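Local coordinates for F5/8 type C domain protein (Bacteroides ovatus, PDB 4ZRX) that probably hydrolyses alpha-L-fucosides, as a putative alpha-L-fucosidase whose TIM-barrel catalytic domain is joined to an F5/8 type C domain, at residues V227-N240 with D313-L325. Residues are numbered along the deposited sequence; the frame is centred on the assembly and turned at random.
Sequences VGNEKGVGRETEWN and DIYFQSVGYNSVL. With EDO (1,2-ethanediol), chain D.
Gly-234 N reaches Gln-317 O at 2.8 Å, a backbone bond tying the irregular loop 227-240 to the first residue past helix 308-316, just ahead of two overlapping type I turns; a side chain at Gly-234 would run into that same carbonyl. Two residues earlier in the loop, Gly-232 O rests against Ile-314 CG2 at 3.5 Å. The widest contact is made by the Tyr-321 ring: Glu-236 CA sits 4.2 Å from its centroid, a CH-pi contact over one face, while Gln-317 CA covers the opposite face off-centre. Glu-236 CG, anti to its carbonyl carbon (chi1 -68°), lies beside Tyr-321 OH, and a water joins that hydroxyl to Glu-236 OE2. An alanine in place of Tyr-321 would probably leave Glu-236 CA without the ring face it packs on and let this corner shift. Asn-322 ND2 gives a bent hydrogen bond to Glu-238 O (3.1 Å, 141°), its OD1 held by Tyr-425 N. A second water links Arg-235 N, Glu-238 OE1, Tyr-321 O and Ser-323 OG, the last also bonded to Ser-285 OG; Glu-238 is shared by Arg-235 NH1 at OE1 and Arg-225 at OE2. The contact lies between barrel strands 279-290 and 324-328 and, from the following beta domain, strand 427-431, whose Arg-427 touches Glu-236 and Tyr-321.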
# COMPACT_ATOMS: atom_id res chain seq x y z
N VAL A 227 3.28 4.19 -8.21
CA VAL A 227 1.88 4.48 -8.26
C VAL A 227 1.63 5.97 -7.94
O VAL A 227 0.56 6.44 -8.33
CB VAL A 227 1.03 3.55 -7.36
CG1 VAL A 227 1.26 3.83 -5.91
CG2 VAL A 227 -0.45 3.61 -7.74
N GLY A 228 2.51 6.63 -7.15
CA GLY A 228 2.36 8.08 -6.88
C GLY A 228 2.03 8.40 -5.47
O GLY A 228 1.87 9.57 -5.12
N ASN A 229 1.88 7.42 -4.61
CA ASN A 229 1.70 7.58 -3.14
C ASN A 229 2.32 6.41 -2.39
O ASN A 229 2.57 5.36 -3.02
CB ASN A 229 0.22 7.77 -2.76
CG ASN A 229 -0.56 6.50 -2.88
OD1 ASN A 229 -0.63 5.74 -1.95
ND2 ASN A 229 -1.18 6.29 -4.00
N GLU A 230 2.46 6.54 -1.06
CA GLU A 230 3.09 5.48 -0.20
C GLU A 230 2.06 4.92 0.77
O GLU A 230 2.43 4.35 1.82
CB GLU A 230 4.25 6.09 0.66
CG GLU A 230 5.36 6.47 -0.15
CD GLU A 230 6.65 6.76 0.62
OE1 GLU A 230 6.62 7.07 1.82
OE2 GLU A 230 7.69 6.65 0.02
N LYS A 231 0.77 5.16 0.49
CA LYS A 231 -0.27 4.77 1.42
C LYS A 231 -0.93 3.42 1.07
O LYS A 231 -1.75 2.94 1.85
CB LYS A 231 -1.34 5.85 1.43
CG LYS A 231 -0.81 7.18 1.92
CD LYS A 231 -0.87 7.26 3.41
CE LYS A 231 -0.83 8.70 3.91
NZ LYS A 231 0.52 9.00 4.42
N GLY A 232 -0.58 2.83 -0.06
CA GLY A 232 -1.14 1.52 -0.45
C GLY A 232 -2.41 1.59 -1.26
O GLY A 232 -3.17 0.61 -1.31
N VAL A 233 -2.61 2.72 -1.95
CA VAL A 233 -3.88 2.97 -2.67
C VAL A 233 -3.61 3.17 -4.15
O VAL A 233 -2.92 4.10 -4.54
CB VAL A 233 -4.62 4.20 -2.14
CG1 VAL A 233 -6.00 4.32 -2.82
CG2 VAL A 233 -4.85 4.05 -0.62
N GLY A 234 -4.08 2.24 -4.98
CA GLY A 234 -3.96 2.43 -6.42
C GLY A 234 -5.12 3.22 -6.97
O GLY A 234 -5.80 3.94 -6.23
N ARG A 235 -5.34 3.10 -8.27
CA ARG A 235 -6.39 3.82 -8.95
C ARG A 235 -7.44 2.83 -9.44
O ARG A 235 -7.11 1.77 -10.04
CB ARG A 235 -5.83 4.46 -10.20
CG ARG A 235 -4.84 5.64 -9.99
CD ARG A 235 -4.25 6.11 -11.33
NE ARG A 235 -3.30 7.19 -11.03
CZ ARG A 235 -2.08 7.01 -10.52
NH1 ARG A 235 -1.58 5.80 -10.32
NH2 ARG A 235 -1.36 8.05 -10.22
N GLU A 236 -8.70 3.19 -9.24
CA GLU A 236 -9.78 2.45 -9.91
C GLU A 236 -9.65 2.43 -11.44
O GLU A 236 -9.93 1.39 -12.06
CB GLU A 236 -11.13 3.02 -9.55
CG GLU A 236 -11.46 2.76 -8.09
CD GLU A 236 -12.68 3.59 -7.65
OE1 GLU A 236 -12.55 4.79 -7.60
OE2 GLU A 236 -13.70 3.03 -7.25
N THR A 237 -9.22 3.52 -12.04
CA THR A 237 -8.96 3.57 -13.47
C THR A 237 -7.45 3.64 -13.62
O THR A 237 -6.85 4.72 -13.36
CB THR A 237 -9.57 4.79 -14.08
OG1 THR A 237 -10.96 4.83 -13.87
CG2 THR A 237 -9.27 4.92 -15.59
N GLU A 238 -6.83 2.49 -13.93
CA GLU A 238 -5.38 2.39 -13.99
C GLU A 238 -4.93 1.98 -15.39
O GLU A 238 -5.07 0.79 -15.78
CB GLU A 238 -4.85 1.43 -12.94
CG GLU A 238 -3.31 1.44 -12.80
CD GLU A 238 -2.74 2.70 -12.18
OE1 GLU A 238 -2.91 2.95 -10.96
OE2 GLU A 238 -2.11 3.54 -12.90
N TRP A 239 -4.45 2.98 -16.13
CA TRP A 239 -3.89 2.82 -17.49
C TRP A 239 -2.39 2.54 -17.38
O TRP A 239 -1.62 3.41 -16.98
CB TRP A 239 -4.11 4.07 -18.33
CG TRP A 239 -5.50 4.17 -18.81
CD1 TRP A 239 -6.46 4.99 -18.35
CD2 TRP A 239 -6.13 3.33 -19.79
NE1 TRP A 239 -7.63 4.73 -18.96
CE2 TRP A 239 -7.46 3.73 -19.86
CE3 TRP A 239 -5.69 2.29 -20.60
CZ2 TRP A 239 -8.39 3.12 -20.69
CZ3 TRP A 239 -6.61 1.66 -21.42
CH2 TRP A 239 -7.96 2.11 -21.47
N ASN A 240 -2.00 1.32 -17.70
CA ASN A 240 -0.58 0.99 -17.79
C ASN A 240 0.01 1.26 -19.14
O ASN A 240 1.23 1.26 -19.32
CB ASN A 240 -0.37 -0.41 -17.27
CG ASN A 240 -0.55 -0.49 -15.75
OD1 ASN A 240 -0.34 0.51 -15.04
ND2 ASN A 240 -0.92 -1.61 -15.28
N ASP A 313 -7.78 -4.42 2.53
CA ASP A 313 -8.22 -3.28 1.72
C ASP A 313 -7.12 -2.83 0.80
O ASP A 313 -7.37 -2.52 -0.39
CB ASP A 313 -8.77 -2.12 2.53
CG ASP A 313 -10.11 -2.46 3.25
OD1 ASP A 313 -10.90 -3.35 2.82
OD2 ASP A 313 -10.34 -1.78 4.27
N ILE A 314 -5.91 -2.75 1.33
CA ILE A 314 -4.76 -2.45 0.44
C ILE A 314 -4.66 -3.44 -0.69
O ILE A 314 -4.46 -3.03 -1.84
CB ILE A 314 -3.43 -2.35 1.26
CG1 ILE A 314 -3.44 -1.05 2.08
CG2 ILE A 314 -2.21 -2.36 0.36
CD1 ILE A 314 -2.43 -1.00 3.18
N TYR A 315 -4.73 -4.73 -0.44
CA TYR A 315 -4.67 -5.75 -1.46
C TYR A 315 -5.70 -5.52 -2.55
O TYR A 315 -5.39 -5.48 -3.75
CB TYR A 315 -4.79 -7.13 -0.78
CG TYR A 315 -4.66 -8.27 -1.72
CD1 TYR A 315 -3.41 -8.74 -2.16
CD2 TYR A 315 -5.79 -8.85 -2.25
CE1 TYR A 315 -3.29 -9.78 -3.07
CE2 TYR A 315 -5.68 -9.94 -3.12
CZ TYR A 315 -4.43 -10.37 -3.55
OH TYR A 315 -4.30 -11.43 -4.43
N PHE A 316 -6.93 -5.30 -2.14
CA PHE A 316 -8.00 -5.03 -3.11
C PHE A 316 -7.83 -3.75 -3.89
O PHE A 316 -8.31 -3.67 -4.99
CB PHE A 316 -9.38 -5.16 -2.45
CG PHE A 316 -9.73 -6.60 -2.11
CD1 PHE A 316 -10.01 -7.49 -3.13
CD2 PHE A 316 -9.82 -7.03 -0.81
CE1 PHE A 316 -10.29 -8.80 -2.86
CE2 PHE A 316 -10.12 -8.32 -0.53
CZ PHE A 316 -10.37 -9.21 -1.53
N GLN A 317 -7.14 -2.76 -3.32
CA GLN A 317 -6.88 -1.53 -3.98
C GLN A 317 -5.50 -1.44 -4.65
O GLN A 317 -5.06 -0.36 -5.03
CB GLN A 317 -7.02 -0.38 -2.99
CG GLN A 317 -8.46 -0.20 -2.40
CD GLN A 317 -8.36 0.77 -1.20
OE1 GLN A 317 -7.85 0.42 -0.14
NE2 GLN A 317 -8.66 1.95 -1.41
N SER A 318 -4.83 -2.58 -4.74
CA SER A 318 -3.56 -2.69 -5.41
C SER A 318 -3.63 -3.82 -6.42
O SER A 318 -3.84 -3.56 -7.61
CB SER A 318 -2.40 -2.84 -4.44
OG SER A 318 -2.59 -3.89 -3.50
N VAL A 319 -3.45 -5.06 -5.99
CA VAL A 319 -3.58 -6.21 -6.85
C VAL A 319 -4.96 -6.18 -7.52
O VAL A 319 -5.09 -6.48 -8.70
CB VAL A 319 -3.39 -7.48 -6.06
CG1 VAL A 319 -3.61 -8.71 -6.93
CG2 VAL A 319 -1.95 -7.47 -5.53
N GLY A 320 -5.98 -5.79 -6.77
CA GLY A 320 -7.31 -5.66 -7.34
C GLY A 320 -7.57 -4.45 -8.21
O GLY A 320 -8.68 -4.33 -8.75
N TYR A 321 -6.61 -3.53 -8.30
CA TYR A 321 -6.67 -2.32 -9.08
C TYR A 321 -5.55 -2.30 -10.13
O TYR A 321 -5.07 -1.24 -10.52
CB TYR A 321 -6.54 -1.08 -8.20
CG TYR A 321 -7.75 -0.62 -7.39
CD1 TYR A 321 -8.97 -1.31 -7.38
CD2 TYR A 321 -7.66 0.58 -6.69
CE1 TYR A 321 -10.05 -0.83 -6.63
CE2 TYR A 321 -8.74 1.07 -5.94
CZ TYR A 321 -9.90 0.35 -5.91
OH TYR A 321 -11.00 0.77 -5.17
N ASN A 322 -5.14 -3.46 -10.63
CA ASN A 322 -4.21 -3.53 -11.74
C ASN A 322 -2.82 -2.95 -11.39
O ASN A 322 -2.19 -2.33 -12.25
CB ASN A 322 -4.83 -2.86 -12.96
CG ASN A 322 -4.08 -3.12 -14.26
OD1 ASN A 322 -3.43 -4.15 -14.46
ND2 ASN A 322 -4.15 -2.15 -15.16
N SER A 323 -2.41 -3.14 -10.14
CA SER A 323 -1.05 -2.81 -9.68
C SER A 323 -0.44 -4.07 -9.07
O SER A 323 -1.11 -4.95 -8.58
CB SER A 323 -1.01 -1.69 -8.65
OG SER A 323 -1.25 -0.40 -9.26
N VAL A 324 0.88 -4.07 -9.02
CA VAL A 324 1.60 -4.99 -8.13
C VAL A 324 1.65 -4.38 -6.74
O VAL A 324 1.85 -3.15 -6.60
CB VAL A 324 3.05 -5.23 -8.67
CG1 VAL A 324 3.97 -5.86 -7.64
CG2 VAL A 324 3.02 -6.13 -9.93
N LEU A 325 1.51 -5.20 -5.69
CA LEU A 325 1.65 -4.72 -4.34
C LEU A 325 3.04 -5.10 -3.78
O LEU A 325 3.34 -6.29 -3.66
CB LEU A 325 0.57 -5.28 -3.44
CG LEU A 325 0.67 -5.01 -1.97
CD1 LEU A 325 0.69 -3.51 -1.69
CD2 LEU A 325 -0.44 -5.69 -1.20
C1 EDO D . 11.66 3.79 -0.24
O1 EDO D . 12.38 4.06 0.96
C2 EDO D . 10.21 4.20 -0.02
O2 EDO D . 10.18 5.57 0.42
O HOH W 1 -3.67 0.92 -9.39
O HOH W 2 -13.46 0.77 -5.84
O HOH W 3 0.58 -2.62 -12.73
O HOH W 4 -1.14 -4.38 -16.23